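Local coordinates for protein AgaA (Rhizobium radiobacter, PDB 6HLX) that binds the opine agropinic acid in the periplasm as the substrate-binding protein of an ABC transporter that imports it, at residues 258-263 against 311-316. Sequence-based numbering, arbitrary orientation.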
loop_
_atom_site.group_PDB
_atom_site.type_symbol
_atom_site.label_atom_id
_atom_site.label_comp_id
_atom_site.label_asym_id
_atom_site.label_seq_id
_atom_site.Cartn_x
_atom_site.Cartn_y
_atom_site.Cartn_z
ATOM N N ARG A 258 21.519 7.342 9.525
ATOM C CA ARG A 258 20.132 6.880 9.579
ATOM C C ARG A 258 19.760 6.549 11.031
ATOM O O ARG A 258 18.706 6.982 11.494
ATOM C CB ARG A 258 19.913 5.694 8.621
ATOM C CG ARG A 258 20.321 6.052 7.176
ATOM C CD ARG A 258 19.901 4.981 6.187
ATOM N NE ARG A 258 20.636 3.727 6.364
ATOM C CZ ARG A 258 21.472 3.206 5.475
ATOM N NH1 ARG A 258 22.032 2.027 5.698
ATOM N NH2 ARG A 258 21.771 3.872 4.363
ATOM N N GLN A 259 20.680 5.891 11.776
ATOM C CA GLN A 259 20.482 5.596 13.204
ATOM C C GLN A 259 20.419 6.884 14.017
ATOM O O GLN A 259 19.576 6.970 14.911
ATOM C CB GLN A 259 21.584 4.676 13.771
ATOM C CG GLN A 259 21.515 3.234 13.258
ATOM C CD GLN A 259 21.945 2.216 14.305
ATOM O OE1 GLN A 259 22.264 2.544 15.440
ATOM N NE2 GLN A 259 21.921 0.949 13.964
ATOM N N ALA A 260 21.284 7.903 13.714
ATOM C CA ALA A 260 21.229 9.194 14.435
ATOM C C ALA A 260 19.813 9.783 14.361
ATOM O O ALA A 260 19.283 10.216 15.376
ATOM C CB ALA A 260 22.237 10.190 13.866
ATOM N N ILE A 261 19.191 9.745 13.174
ATOM C CA ILE A 261 17.816 10.222 12.966
ATOM C C ILE A 261 16.811 9.412 13.811
ATOM O O ILE A 261 15.944 10.011 14.443
ATOM C CB ILE A 261 17.487 10.258 11.470
ATOM C CG1 ILE A 261 18.314 11.390 10.812
ATOM C CG2 ILE A 261 15.985 10.475 11.255
ATOM C CD1 ILE A 261 18.329 11.372 9.313
ATOM N N ALA A 262 16.979 8.073 13.869
ATOM C CA ALA A 262 16.132 7.198 14.699
ATOM C C ALA A 262 16.261 7.565 16.202
ATOM O O ALA A 262 15.272 7.494 16.927
ATOM C CB ALA A 262 16.514 5.746 14.484
ATOM N N TYR A 263 17.464 7.988 16.656
ATOM C CA TYR A 263 17.674 8.376 18.067
ATOM C C TYR A 263 17.214 9.811 18.359
ATOM O O TYR A 263 16.932 10.146 19.521
ATOM C CB TYR A 263 19.178 8.239 18.455
ATOM C CG TYR A 263 19.613 6.821 18.766
ATOM C CD1 TYR A 263 19.234 6.196 19.954
ATOM C CD2 TYR A 263 20.438 6.117 17.893
ATOM C CE1 TYR A 263 19.655 4.901 20.257
ATOM C CE2 TYR A 263 20.868 4.818 18.188
ATOM C CZ TYR A 263 20.465 4.213 19.368
ATOM O OH TYR A 263 20.857 2.933 19.663
ATOM N N ALA A 311 26.434 12.428 18.725
ATOM C CA ALA A 311 27.708 11.689 18.701
ATOM C C ALA A 311 27.820 10.818 17.461
ATOM O O ALA A 311 28.892 10.762 16.871
ATOM C CB ALA A 311 27.888 10.856 19.965
ATOM N N LEU A 312 26.700 10.177 17.029
ATOM C CA LEU A 312 26.666 9.357 15.815
ATOM C C LEU A 312 26.950 10.153 14.556
ATOM O O LEU A 312 27.671 9.663 13.691
ATOM C CB LEU A 312 25.316 8.610 15.683
ATOM C CG LEU A 312 25.232 7.297 16.466
ATOM C CD1 LEU A 312 23.799 6.816 16.556
ATOM C CD2 LEU A 312 26.100 6.204 15.837
ATOM N N LEU A 313 26.369 11.369 14.435
ATOM C CA LEU A 313 26.617 12.262 13.291
ATOM C C LEU A 313 28.086 12.639 13.239
ATOM O O LEU A 313 28.679 12.641 12.158
ATOM C CB LEU A 313 25.814 13.571 13.415
ATOM C CG LEU A 313 24.372 13.589 12.968
ATOM C CD1 LEU A 313 23.905 15.024 12.841
ATOM C CD2 LEU A 313 24.178 12.863 11.627
ATOM N N ALA A 314 28.672 12.971 14.413
ATOM C CA ALA A 314 30.080 13.357 14.517
ATOM C C ALA A 314 30.974 12.202 14.078
ATOM O O ALA A 314 31.885 12.416 13.281
ATOM C CB ALA A 314 30.411 13.788 15.941
ATOM N N LYS A 315 30.635 10.964 14.503
ATOM C CA LYS A 315 31.365 9.747 14.154
ATOM C C LYS A 315 31.291 9.471 12.649
ATOM O O LYS A 315 32.283 9.028 12.066
ATOM C CB LYS A 315 30.818 8.558 14.958
ATOM C CG LYS A 315 31.803 7.425 15.174
ATOM C CD LYS A 315 31.122 6.257 15.896
ATOM C CE LYS A 315 31.998 5.028 16.000
ATOM N NZ LYS A 315 32.105 4.303 14.706
ATOM N N ALA A 316 30.124 9.774 12.022
ATOM C CA ALA A 316 29.860 9.608 10.593
ATOM C C ALA A 316 30.568 10.663 9.714
ATOM O O ALA A 316 30.579 10.525 8.491
ATOM C CB ALA A 316 28.355 9.653 10.341
#
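L312 and A260 meet where helices 255-264 and 306-315 lie side by side, and the contact between 258-263 and 311-316 is wholly apolar. The axes of 258-263 and 311-315 approach to 8.8 Å, with their N-to-C directions 168° apart, nearly antiparallel. Alanine suits the meeting point: its single methyl, directed at the partner helix, lets the two backbones draw together, with CA of A260 and CA of L312 only 5.6 Å apart. That methyl is shared by two leucines, for CB of A260 lies 3.9 Å from CB of L312 and 4.0 Å from CD2 of L313. L313 leaves its helix at an angle to the interface, and its branched end bends back to the alanine.

L312 reaches further. With CG anti to its carbonyl carbon (chi1 -84°), one branch extends past A260 to Y263, where CD1 of L312 is 3.7 Å from CD2 of Y263. The methyl meets the ring obliquely; a broad, flat tyrosine ring offers it hydrocarbon surface while also packing edge-to-face with F302. The same CD1 brushes the aliphatic base of Q259, 4.2 Å from CB. Q259 can thus be apolar at its root and polar at its tip, where NE2 hydrogen-bonds Y301 OH.

K315 NZ forms a salt bridge to E256 OE1, a polar tie between the same two helices. Elsewhere on helix 255-264, R258 and I261 touch strand 240-245 of a six-stranded mixed sheet, so helix 306-315 adds an outer layer to this part of the solute-binding fold.

Because the touching residues join through aliphatic and aromatic carbons, the 179 Å² buried between the segments holds them by shape and exclusion of water, while directional bonds, such as the K315-E256 salt bridge, are made to residues outside the two segments.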